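Local atomic coordinates of AztD protein (Citrobacter koseri, PDB entry 6CMK), a protein that acts as a periplasmic zinc chaperone that hands one zinc ion directly to the solute-binding protein AztC of the AztABCD zinc transport system. Residues B[69-74]-B[125-130]; B[117-122]-B[143-148]; B[299-304]-B[350-355]; B[314-319]-B[337-342]. All coordinates share one frame; numbering follows the deposited sequence. Where two conformers were deposited one is given.

Contact 1. Residues B[69-74]-B[125-130]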
# COMPACT_ATOMS: atom_id res chain seq x y z
N ASN B 69 -6.84 2.44 -26.00
CA ASN B 69 -6.27 3.22 -24.91
C ASN B 69 -6.12 2.28 -23.71
O ASN B 69 -6.89 1.33 -23.55
CB ASN B 69 -7.17 4.41 -24.55
CG ASN B 69 -7.30 5.43 -25.68
OD1 ASN B 69 -8.30 6.15 -25.76
ND2 ASN B 69 -6.30 5.50 -26.56
N LEU B 70 -5.11 2.52 -22.89
CA LEU B 70 -4.76 1.57 -21.84
C LEU B 70 -4.86 2.20 -20.46
O LEU B 70 -4.48 3.35 -20.26
CB LEU B 70 -3.33 1.02 -22.04
CG LEU B 70 -3.09 0.22 -23.32
CD1 LEU B 70 -1.64 -0.17 -23.46
CD2 LEU B 70 -3.95 -1.03 -23.34
N SER B 71 -5.37 1.40 -19.51
CA SER B 71 -5.41 1.78 -18.11
C SER B 71 -5.00 0.57 -17.27
O SER B 71 -5.34 -0.57 -17.59
CB SER B 71 -6.80 2.25 -17.67
OG SER B 71 -7.17 3.47 -18.29
N ARG B 72 -4.31 0.84 -16.17
CA ARG B 72 -3.97 -0.19 -15.20
C ARG B 72 -4.81 -0.03 -13.95
O ARG B 72 -5.27 1.06 -13.62
CB ARG B 72 -2.48 -0.14 -14.81
CG ARG B 72 -2.03 1.17 -14.19
CD ARG B 72 -0.72 1.01 -13.42
NE ARG B 72 -0.91 0.35 -12.13
CZ ARG B 72 0.09 0.02 -11.31
NH1 ARG B 72 1.35 0.27 -11.65
NH2 ARG B 72 -0.17 -0.56 -10.15
N SER B 73 -5.00 -1.14 -13.25
CA SER B 73 -5.61 -1.11 -11.94
C SER B 73 -4.59 -0.64 -10.90
O SER B 73 -3.38 -0.69 -11.12
CB SER B 73 -6.12 -2.48 -11.54
OG SER B 73 -5.03 -3.36 -11.31
N GLU B 74 -5.11 -0.19 -9.76
CA GLU B 74 -4.22 0.18 -8.66
C GLU B 74 -3.35 -0.99 -8.21
O GLU B 74 -2.15 -0.82 -7.95
CB GLU B 74 -5.04 0.73 -7.49
CG GLU B 74 -5.65 2.08 -7.77
CD GLU B 74 -6.27 2.74 -6.57
OE1 GLU B 74 -6.79 2.03 -5.67
OE2 GLU B 74 -6.24 4.00 -6.52
N GLY B 125 -15.54 5.05 -23.24
CA GLY B 125 -14.73 6.22 -22.98
C GLY B 125 -13.95 6.08 -21.70
O GLY B 125 -13.14 5.16 -21.57
N HIS B 126 -14.20 6.96 -20.73
CA HIS B 126 -13.34 7.05 -19.56
C HIS B 126 -13.47 5.83 -18.66
O HIS B 126 -14.57 5.34 -18.38
CB HIS B 126 -13.65 8.32 -18.77
CG HIS B 126 -13.07 9.55 -19.39
ND1 HIS B 126 -12.02 10.25 -18.82
CD2 HIS B 126 -13.36 10.19 -20.55
CE1 HIS B 126 -11.71 11.27 -19.60
NE2 HIS B 126 -12.51 11.26 -20.65
N PHE B 127 -12.32 5.35 -18.21
CA PHE B 127 -12.20 4.22 -17.31
C PHE B 127 -11.67 4.74 -15.98
O PHE B 127 -10.71 5.52 -15.97
CB PHE B 127 -11.26 3.17 -17.90
CG PHE B 127 -10.87 2.07 -16.96
CD1 PHE B 127 -9.82 2.24 -16.07
CD2 PHE B 127 -11.52 0.85 -16.99
CE1 PHE B 127 -9.46 1.22 -15.21
CE2 PHE B 127 -11.15 -0.17 -16.14
CZ PHE B 127 -10.12 0.01 -15.25
N VAL B 128 -12.30 4.34 -14.88
CA VAL B 128 -11.82 4.68 -13.54
C VAL B 128 -11.85 3.42 -12.70
O VAL B 128 -12.88 2.76 -12.59
CB VAL B 128 -12.65 5.78 -12.86
CG1 VAL B 128 -12.09 6.06 -11.47
CG2 VAL B 128 -12.67 7.05 -13.68
N GLU B 129 -10.72 3.11 -12.07
CA GLU B 129 -10.64 2.02 -11.11
C GLU B 129 -10.02 2.54 -9.82
O GLU B 129 -9.10 3.36 -9.85
CB GLU B 129 -9.84 0.84 -11.65
CG GLU B 129 -9.75 -0.36 -10.72
CD GLU B 129 -8.62 -0.25 -9.72
OE1 GLU B 129 -7.66 0.51 -9.97
OE2 GLU B 129 -8.67 -0.97 -8.70
N ARG B 130 -10.55 2.10 -8.69
CA ARG B 130 -9.93 2.40 -7.41
C ARG B 130 -10.32 1.34 -6.40
O ARG B 130 -11.49 0.95 -6.32
CB ARG B 130 -10.32 3.80 -6.90
CG ARG B 130 -11.81 4.13 -6.98
CD ARG B 130 -12.08 5.58 -6.57
NE ARG B 130 -11.61 5.86 -5.21
CZ ARG B 130 -12.26 5.50 -4.10
NH1 ARG B 130 -13.40 4.86 -4.17
NH2 ARG B 130 -11.74 5.78 -2.91
O HOH W 1 -8.18 5.38 -16.42
O HOH W 2 -6.55 2.47 -11.65
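Glu129 holds CG anti to its backbone N (chi1 -178°) and then bends CD at chi2 (-86°), which carries its carboxylate across to Ser73 and Glu74. OE1 of Glu129 accepts the backbone N of Glu74 at 2.7 Å, an N-H...O angle of 156°, with the donor above the carboxylate plane. The same oxygen grazes Ser73 CA at 3.3 Å, while OE2 turns to the backbone N of Gly132. A water lies between Glu129 OE1 and Arg72 O, 2.7 Å from the latter, though it has more acceptors in reach than protons. The Glu74 carboxylate runs alongside the base of Arg130, with Glu74 OE1 3.6 Å from Arg130 CA, and takes its own hydrogen bond from Gln131 N.

Phe127 also has CG anti to the backbone N; its ring leans obliquely on Ser71, CD1 lying 3.4 Å from Ser71 CB. A second water donates to Phe127 O at 2.6 Å and hydrogen-bonds Ser71 OG at 2.9 Å. Side chains and waters thus span two nearly parallel strands that lie too far apart to pair. This is the meeting of innermost strands of adjacent blades around the axis of a beta propeller; the neighbouring His126, pointing away from 69-74, binds zinc at high-affinity site 1 with His169 and His216.

Contact 2. Residues B[117-122]-B[143-148]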
# COMPACT_ATOMS: atom_id res chain seq x y z
N LEU B 117 -13.14 -11.56 -19.69
CA LEU B 117 -13.99 -10.40 -19.47
C LEU B 117 -13.86 -9.41 -20.61
O LEU B 117 -12.76 -8.89 -20.88
CB LEU B 117 -13.65 -9.71 -18.15
CG LEU B 117 -14.45 -8.41 -17.94
CD1 LEU B 117 -15.89 -8.74 -17.63
CD2 LEU B 117 -13.89 -7.59 -16.81
N GLU B 118 -14.98 -9.11 -21.25
CA GLU B 118 -15.12 -8.00 -22.17
C GLU B 118 -16.30 -7.16 -21.73
O GLU B 118 -17.33 -7.69 -21.30
CB GLU B 118 -15.35 -8.45 -23.61
CG GLU B 118 -14.20 -9.17 -24.27
CD GLU B 118 -14.49 -9.45 -25.73
OE1 GLU B 118 -15.65 -9.29 -26.15
OE2 GLU B 118 -13.55 -9.81 -26.47
N LEU B 119 -16.16 -5.84 -21.84
CA LEU B 119 -17.26 -4.91 -21.64
C LEU B 119 -17.64 -4.34 -23.00
O LEU B 119 -16.79 -3.80 -23.70
CB LEU B 119 -16.85 -3.77 -20.70
CG LEU B 119 -16.14 -4.18 -19.42
CD1 LEU B 119 -15.73 -2.95 -18.63
CD2 LEU B 119 -17.05 -5.08 -18.59
N THR B 120 -18.92 -4.45 -23.35
CA THR B 120 -19.36 -4.00 -24.66
C THR B 120 -20.41 -2.91 -24.54
O THR B 120 -21.23 -2.90 -23.62
CB THR B 120 -19.92 -5.16 -25.48
OG1 THR B 120 -21.08 -5.70 -24.83
CG2 THR B 120 -18.87 -6.24 -25.62
N GLY B 121 -20.33 -1.97 -25.47
CA GLY B 121 -21.27 -0.87 -25.55
C GLY B 121 -20.73 0.14 -26.53
O GLY B 121 -19.57 0.10 -26.94
N LYS B 122 -21.60 1.08 -26.89
CA LYS B 122 -21.24 2.06 -27.90
C LYS B 122 -20.26 3.09 -27.35
O LYS B 122 -20.54 3.75 -26.35
CB LYS B 122 -22.51 2.74 -28.43
CG LYS B 122 -23.35 1.81 -29.30
CD LYS B 122 -24.80 2.29 -29.47
CE LYS B 122 -25.75 1.59 -28.49
NZ LYS B 122 -27.14 1.44 -29.01
N SER B 143 -26.07 4.17 -19.81
CA SER B 143 -25.60 3.57 -18.56
C SER B 143 -24.09 3.44 -18.58
O SER B 143 -23.47 3.28 -19.64
CB SER B 143 -26.22 2.19 -18.33
OG SER B 143 -27.63 2.27 -18.18
N ALA B 144 -23.50 3.49 -17.39
CA ALA B 144 -22.12 3.09 -17.17
C ALA B 144 -22.10 1.70 -16.54
O ALA B 144 -23.10 1.25 -15.98
CB ALA B 144 -21.39 4.09 -16.27
N GLN B 145 -20.96 1.03 -16.64
CA GLN B 145 -20.84 -0.35 -16.17
C GLN B 145 -19.89 -0.40 -14.99
O GLN B 145 -18.75 0.05 -15.09
CB GLN B 145 -20.37 -1.27 -17.29
CG GLN B 145 -21.38 -1.34 -18.42
CD GLN B 145 -20.98 -2.28 -19.54
OE1 GLN B 145 -20.19 -3.20 -19.34
NE2 GLN B 145 -21.52 -2.04 -20.71
N ILE B 146 -20.37 -0.91 -13.86
CA ILE B 146 -19.59 -1.01 -12.64
C ILE B 146 -19.34 -2.48 -12.34
O ILE B 146 -20.24 -3.31 -12.45
CB ILE B 146 -20.30 -0.30 -11.46
CG1 ILE B 146 -20.16 1.23 -11.59
CG2 ILE B 146 -19.69 -0.69 -10.12
CD1 ILE B 146 -21.05 1.86 -12.63
N LEU B 147 -18.11 -2.79 -11.95
CA LEU B 147 -17.72 -4.17 -11.68
C LEU B 147 -16.54 -4.14 -10.72
O LEU B 147 -16.17 -3.09 -10.19
CB LEU B 147 -17.40 -4.91 -12.97
CG LEU B 147 -16.35 -4.29 -13.88
CD1 LEU B 147 -15.68 -5.40 -14.64
CD2 LEU B 147 -16.97 -3.28 -14.85
N GLY B 148 -15.97 -5.32 -10.47
CA GLY B 148 -14.89 -5.45 -9.51
C GLY B 148 -13.76 -6.30 -10.05
O GLY B 148 -13.98 -7.27 -10.76
O HOH W 3 -20.52 -5.35 -21.08
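Leu119 and Gln145 are the pair whose CA atoms lie nearest, 8.0 Å apart, between strand segments that run nearly antiparallel at 163°. At such a spacing the backbones do not pair: each strand is hydrogen-bonded within its own sheet, Leu119 to Val89, Gln145 to Gln136 and Ala144 to Val162, and side chains fill the gap.

Gln145 spans it at one end. Its chain is extended beyond CG (chi2 -178°), and NE2 donates to Thr120 O at 3.0 Å with an N-H...O angle of 149°. The acceptor lies in the amide plane of Gln145, whereas the donor sits above the carbonyl plane of Thr120. Gln145 OE1 takes a proton from a water at 2.8 Å, and this water accepts a hydrogen bond from Thr120 N at 2.9 Å, so both ends of the amide serve the backbone of a single residue and its rotation is fixed. Leu119 slides past Gln145 in the opposite direction, its CB 3.7 Å from Gln145 OE1.

At the other end the contact is apolar. Leu147 carries CG between its backbone N and carbonyl carbon, and its CD1 meets Leu117 CD2 tip to tip at 3.6 Å. The other branch, Leu147 CD2, lies 4.0 Å from Leu119 CD1. Ile134 and Ile159 pack against Leu147, Phe138 against Leu119. Such face-to-face packing of side chains from successive blades, here an outer strand of one against the third strand of the next, is typical of the beta propeller.

Contact 3. Residues B[299-304]-B[350-355]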
# COMPACT_ATOMS: atom_id res chain seq x y z
N ARG B 299 4.21 23.41 -26.29
CA ARG B 299 2.92 22.82 -25.92
C ARG B 299 3.07 21.40 -25.38
O ARG B 299 3.95 20.63 -25.79
CB ARG B 299 1.98 22.83 -27.13
CG ARG B 299 1.38 24.20 -27.36
CD ARG B 299 0.71 24.30 -28.71
NE ARG B 299 1.68 24.27 -29.79
CZ ARG B 299 1.35 24.29 -31.08
NH1 ARG B 299 0.07 24.33 -31.44
NH2 ARG B 299 2.30 24.26 -32.01
N ARG B 300 2.18 21.07 -24.46
CA ARG B 300 2.20 19.78 -23.78
C ARG B 300 1.68 18.67 -24.69
O ARG B 300 0.63 18.81 -25.33
CB ARG B 300 1.35 19.88 -22.51
CG ARG B 300 1.29 18.62 -21.69
CD ARG B 300 0.37 18.83 -20.50
NE ARG B 300 -0.99 18.88 -20.99
CZ ARG B 300 -1.71 17.80 -21.28
NH1 ARG B 300 -1.21 16.58 -21.05
NH2 ARG B 300 -2.93 17.94 -21.78
N VAL B 301 2.42 17.56 -24.74
CA VAL B 301 1.99 16.35 -25.43
C VAL B 301 1.39 15.34 -24.46
O VAL B 301 0.37 14.72 -24.76
CB VAL B 301 3.19 15.73 -26.19
CG1 VAL B 301 2.82 14.36 -26.77
CG2 VAL B 301 3.67 16.67 -27.31
N HIS B 302 2.02 15.15 -23.30
CA HIS B 302 1.60 14.12 -22.35
C HIS B 302 2.22 14.42 -20.99
O HIS B 302 3.23 15.11 -20.90
CB HIS B 302 2.04 12.73 -22.84
CG HIS B 302 1.41 11.60 -22.09
ND1 HIS B 302 2.14 10.56 -21.56
CD2 HIS B 302 0.12 11.36 -21.76
CE1 HIS B 302 1.32 9.71 -20.96
NE2 HIS B 302 0.09 10.18 -21.07
N PHE B 303 1.59 13.92 -19.93
CA PHE B 303 2.26 13.95 -18.64
C PHE B 303 1.87 12.74 -17.81
O PHE B 303 0.84 12.10 -18.05
CB PHE B 303 2.03 15.29 -17.88
CG PHE B 303 0.58 15.76 -17.74
CD1 PHE B 303 -0.51 14.93 -17.92
CD2 PHE B 303 0.36 17.10 -17.41
CE1 PHE B 303 -1.81 15.43 -17.76
CE2 PHE B 303 -0.92 17.60 -17.26
CZ PHE B 303 -2.01 16.77 -17.43
N VAL B 304 2.75 12.39 -16.86
CA VAL B 304 2.53 11.29 -15.93
C VAL B 304 3.25 11.61 -14.63
O VAL B 304 4.21 12.39 -14.61
CB VAL B 304 3.03 9.91 -16.44
CG1 VAL B 304 2.42 9.52 -17.79
CG2 VAL B 304 4.57 9.87 -16.52
N ASP B 350 -2.50 12.99 -35.02
CA ASP B 350 -1.49 11.99 -35.33
C ASP B 350 -0.87 11.42 -34.05
O ASP B 350 -0.85 12.08 -33.01
CB ASP B 350 -0.40 12.61 -36.21
CG ASP B 350 -0.87 12.86 -37.62
OD1 ASP B 350 -1.21 11.88 -38.32
OD2 ASP B 350 -0.91 14.04 -38.04
N PRO B 351 -0.37 10.18 -34.11
CA PRO B 351 0.33 9.61 -32.95
C PRO B 351 1.51 10.47 -32.54
O PRO B 351 2.22 11.03 -33.37
CB PRO B 351 0.81 8.24 -33.47
CG PRO B 351 0.87 8.41 -34.96
CD PRO B 351 -0.29 9.29 -35.29
N ARG B 352 1.76 10.58 -31.24
CA ARG B 352 2.73 11.33 -30.46
C ARG B 352 3.22 10.52 -29.27
O ARG B 352 2.55 9.59 -28.82
CB ARG B 352 2.15 12.67 -29.98
CG ARG B 352 1.69 13.51 -31.14
CD ARG B 352 1.78 14.99 -30.86
NE ARG B 352 1.20 15.73 -31.97
CZ ARG B 352 -0.11 15.78 -32.21
NH1 ARG B 352 -0.96 15.15 -31.41
NH2 ARG B 352 -0.56 16.47 -33.24
N PRO B 353 4.38 10.87 -28.74
CA PRO B 353 4.94 10.15 -27.59
C PRO B 353 4.03 10.11 -26.37
O PRO B 353 3.25 11.02 -26.11
CB PRO B 353 6.22 10.94 -27.30
CG PRO B 353 6.65 11.40 -28.65
CD PRO B 353 5.36 11.81 -29.31
N ARG B 354 4.17 9.02 -25.61
CA ARG B 354 3.54 8.83 -24.31
C ARG B 354 4.60 8.33 -23.33
O ARG B 354 5.52 7.61 -23.73
CB ARG B 354 2.37 7.82 -24.40
CG ARG B 354 1.22 8.27 -25.34
CD ARG B 354 0.53 9.47 -24.70
NE ARG B 354 -0.65 9.94 -25.41
CZ ARG B 354 -0.68 10.96 -26.26
NH1 ARG B 354 0.42 11.64 -26.55
NH2 ARG B 354 -1.84 11.31 -26.82
N ILE B 355 4.45 8.73 -22.06
CA ILE B 355 5.41 8.44 -20.99
C ILE B 355 4.85 7.34 -20.09
O ILE B 355 3.67 7.36 -19.73
CB ILE B 355 5.71 9.68 -20.13
CG1 ILE B 355 5.90 10.97 -20.94
CG2 ILE B 355 6.91 9.42 -19.25
CD1 ILE B 355 5.73 12.22 -20.05
O HOH W 4 -0.61 14.13 -27.61
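A classic beta bulge in strand 300-305 turns both Val301 and His302 toward the segment 350-355, where they meet Pro353, Arg354 and Ile355; both bulge residues also face Phe316 on the adjoining strand. His302 carries the polar link. Its ND1 accepts the backbone N of Ile355 at 3.0 Å in a nearly straight bond (171°), the donor lying at the ring edge and somewhat tilted from its plane. An accepting ND1 is consistent with a proton, if the ring is neutral, residing on NE2. One face of the same ring receives Arg354: a bend at chi2 (-69°) sets CD over the ring, 3.5 Å from the centroid of His302 and 10° off the normal, a CH-pi contact.

Strand 300-305 is the innermost strand of its propeller blade, and Ile355 opens the innermost strand of the following one, so the contact joins the inner strands of two successive blades. Arg354 reaches on to Phe393 and Asn394 of strand 392-403, the innermost strand of the blade after that.

The guanidinium of Arg354 folds back on its own segment, NH1 donating to Pro353 O at 2.9 Å. Arg354 NH1 also donates to a water at 2.9 Å, which in turn donates to Val301 O at 3.1 Å. Val301 CG1 packs beside this group, 3.4 Å from Pro353 O and 3.7 Å from Arg352 CB. At the far end of the contact, Val304 CG2 touches Ile355 CG2 at 3.6 Å, while Ile355 CD1 approaches the backbone of Phe303.

Contact 4. Residues B[314-319]-B[337-342]. With EDO (1,2-ethanediol), chain L.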
# COMPACT_ATOMS: atom_id res chain seq x y z
N TYR B 314 6.48 14.02 -14.77
CA TYR B 314 7.12 14.28 -16.06
C TYR B 314 6.11 14.81 -17.07
O TYR B 314 4.98 14.34 -17.13
CB TYR B 314 7.78 13.00 -16.62
CG TYR B 314 8.66 12.38 -15.59
CD1 TYR B 314 9.83 13.02 -15.19
CD2 TYR B 314 8.30 11.21 -14.95
CE1 TYR B 314 10.62 12.47 -14.21
CE2 TYR B 314 9.07 10.67 -13.97
CZ TYR B 314 10.23 11.29 -13.61
OH TYR B 314 11.01 10.74 -12.62
N VAL B 315 6.54 15.79 -17.85
CA VAL B 315 5.76 16.33 -18.96
C VAL B 315 6.58 16.20 -20.23
O VAL B 315 7.77 16.55 -20.24
CB VAL B 315 5.36 17.80 -18.74
CG1 VAL B 315 4.29 18.21 -19.75
CG2 VAL B 315 4.88 18.04 -17.33
N PHE B 316 5.95 15.70 -21.29
CA PHE B 316 6.57 15.67 -22.60
C PHE B 316 5.98 16.80 -23.44
O PHE B 316 4.76 17.00 -23.44
CB PHE B 316 6.35 14.33 -23.30
CG PHE B 316 7.25 14.11 -24.48
CD1 PHE B 316 6.86 14.49 -25.75
CD2 PHE B 316 8.49 13.53 -24.32
CE1 PHE B 316 7.69 14.30 -26.84
CE2 PHE B 316 9.33 13.33 -25.40
CZ PHE B 316 8.92 13.72 -26.66
N THR B 317 6.84 17.54 -24.13
CA THR B 317 6.41 18.71 -24.89
C THR B 317 6.68 18.49 -26.37
O THR B 317 7.46 17.62 -26.77
CB THR B 317 7.10 19.99 -24.39
OG1 THR B 317 8.50 19.75 -24.15
CG2 THR B 317 6.46 20.49 -23.09
N GLU B 318 6.02 19.30 -27.20
CA GLU B 318 6.02 19.09 -28.64
C GLU B 318 7.40 19.26 -29.25
O GLU B 318 7.64 18.75 -30.35
CB GLU B 318 5.03 20.06 -29.30
CG GLU B 318 5.41 21.52 -29.14
CD GLU B 318 4.42 22.46 -29.78
OE1 GLU B 318 4.26 23.59 -29.26
OE2 GLU B 318 3.79 22.07 -30.79
N ASP B 319 8.32 19.93 -28.56
CA ASP B 319 9.68 20.11 -29.05
C ASP B 319 10.49 18.83 -29.02
O ASP B 319 11.63 18.84 -29.50
CB ASP B 319 10.40 21.19 -28.23
CG ASP B 319 10.30 20.97 -26.73
OD1 ASP B 319 9.96 19.85 -26.32
OD2 ASP B 319 10.55 21.93 -25.97
N ARG B 337 16.26 16.18 -24.43
CA ARG B 337 15.69 15.84 -25.73
C ARG B 337 15.63 14.33 -25.89
O ARG B 337 16.63 13.63 -25.69
CB ARG B 337 16.53 16.46 -26.85
CG ARG B 337 15.98 16.20 -28.23
CD ARG B 337 16.56 17.17 -29.25
NE ARG B 337 16.01 18.50 -29.05
CZ ARG B 337 14.79 18.87 -29.43
NH1 ARG B 337 13.99 17.99 -30.04
NH2 ARG B 337 14.36 20.10 -29.21
N VAL B 338 14.46 13.81 -26.26
CA VAL B 338 14.23 12.38 -26.40
C VAL B 338 13.85 12.00 -27.82
O VAL B 338 14.32 10.97 -28.33
CB VAL B 338 13.15 11.90 -25.41
CG1 VAL B 338 12.84 10.42 -25.62
CG2 VAL B 338 13.61 12.18 -23.99
N THR B 339 12.99 12.78 -28.48
CA THR B 339 12.58 12.50 -29.85
C THR B 339 12.79 13.76 -30.69
O THR B 339 13.09 14.84 -30.18
CB THR B 339 11.11 12.04 -29.91
OG1 THR B 339 10.23 13.11 -29.54
CG2 THR B 339 10.85 10.85 -28.97
N ASP B 340 12.66 13.61 -32.02
CA ASP B 340 12.46 14.78 -32.85
C ASP B 340 11.18 15.48 -32.43
O ASP B 340 10.31 14.88 -31.81
CB ASP B 340 12.37 14.39 -34.33
CG ASP B 340 13.72 14.06 -34.94
OD1 ASP B 340 14.72 14.70 -34.57
OD2 ASP B 340 13.76 13.15 -35.79
N PRO B 341 11.03 16.76 -32.77
CA PRO B 341 9.78 17.45 -32.44
C PRO B 341 8.57 16.73 -33.03
O PRO B 341 8.64 16.11 -34.09
CB PRO B 341 9.95 18.84 -33.07
CG PRO B 341 11.41 19.03 -33.16
CD PRO B 341 11.99 17.67 -33.42
N TYR B 342 7.47 16.80 -32.30
CA TYR B 342 6.15 16.42 -32.78
C TYR B 342 5.26 17.67 -32.69
O TYR B 342 4.36 17.73 -31.85
CB TYR B 342 5.56 15.27 -31.94
CG TYR B 342 6.04 13.85 -32.22
CD1 TYR B 342 7.28 13.39 -31.77
CD2 TYR B 342 5.20 12.93 -32.86
CE1 TYR B 342 7.68 12.07 -31.99
CE2 TYR B 342 5.60 11.63 -33.09
CZ TYR B 342 6.84 11.20 -32.65
OH TYR B 342 7.20 9.88 -32.88
C1 EDO L . 17.95 12.35 -28.93
O1 EDO L . 19.12 13.00 -28.42
C2 EDO L . 17.49 13.04 -30.21
O2 EDO L . 16.25 12.48 -30.64
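Phe316 comes first, reaching Val338 and Thr339 with the rim of its ring. CG anti to the backbone N (chi1 -165°) starts the ring off in their direction; CZ lies 3.2 Å from Thr339 OG1, which sits in the ring plane at the edge, and CE2 lies 4.1 Å from Val338 CB. The Thr339 hydroxyl is engaged within its own segment, donating to Asp340 O at 2.9 Å. Thr317 points away from 337-342, but its OG1 donates to Asp319 OD1 at 2.6 Å, on the syn side but tilted out of the carboxylate plane.

The turn that follows connects the second and third strands of a propeller blade, 312-317 and 321-326. The residues facing it are the end of the blade's outermost strand, 331-337, and the connection that leaves it for the next blade.

In the turn, Glu318 O accepts the backbone N of Tyr342 at 2.8 Å, within the carbonyl plane and with an N-H...O angle of 142°; Glu318 CB also rests 3.5 Å from Tyr342 O. The Glu318 carboxylate looks elsewhere, to a salt bridge with Arg299 and to the backbone N of Met344. Asp319 presents its carbonyl. Arg337 was modelled in two conformers, so its bonds here are doubtful: in one, NH1 donates to Asp319 O at 2.6 Å and NH2 adds a weak bond at 3.0 Å. The ring of Pro341 lies beside the same oxygen, while the carboxylate of Asp319 takes Lys321 N. Beyond, a 1,2-ethanediol, probably from the crystallisation liquor, bonds weakly to Val338 O.

In the fold
All four contacts tie parts of one beta propeller, at different distances from its centre. Contact 1 lies nearest, about 6 Å from the chain centre to its own, and relies on carboxylate, hydroxyl and water links beside a zinc ligand; contact 3, also between inner elements of successive blades, is more buried and mixes a histidine bond with apolar packing. Contacts 1 and 2 join the same two sheets at inner and outer levels, contact 2 being buried and largely leucine-lined. Contact 4 is peripheral, partly exposed and ruled by backbone carbonyls; it is nested within the loop closed by contact 3, which it touches through the Arg299-Glu318 salt bridge.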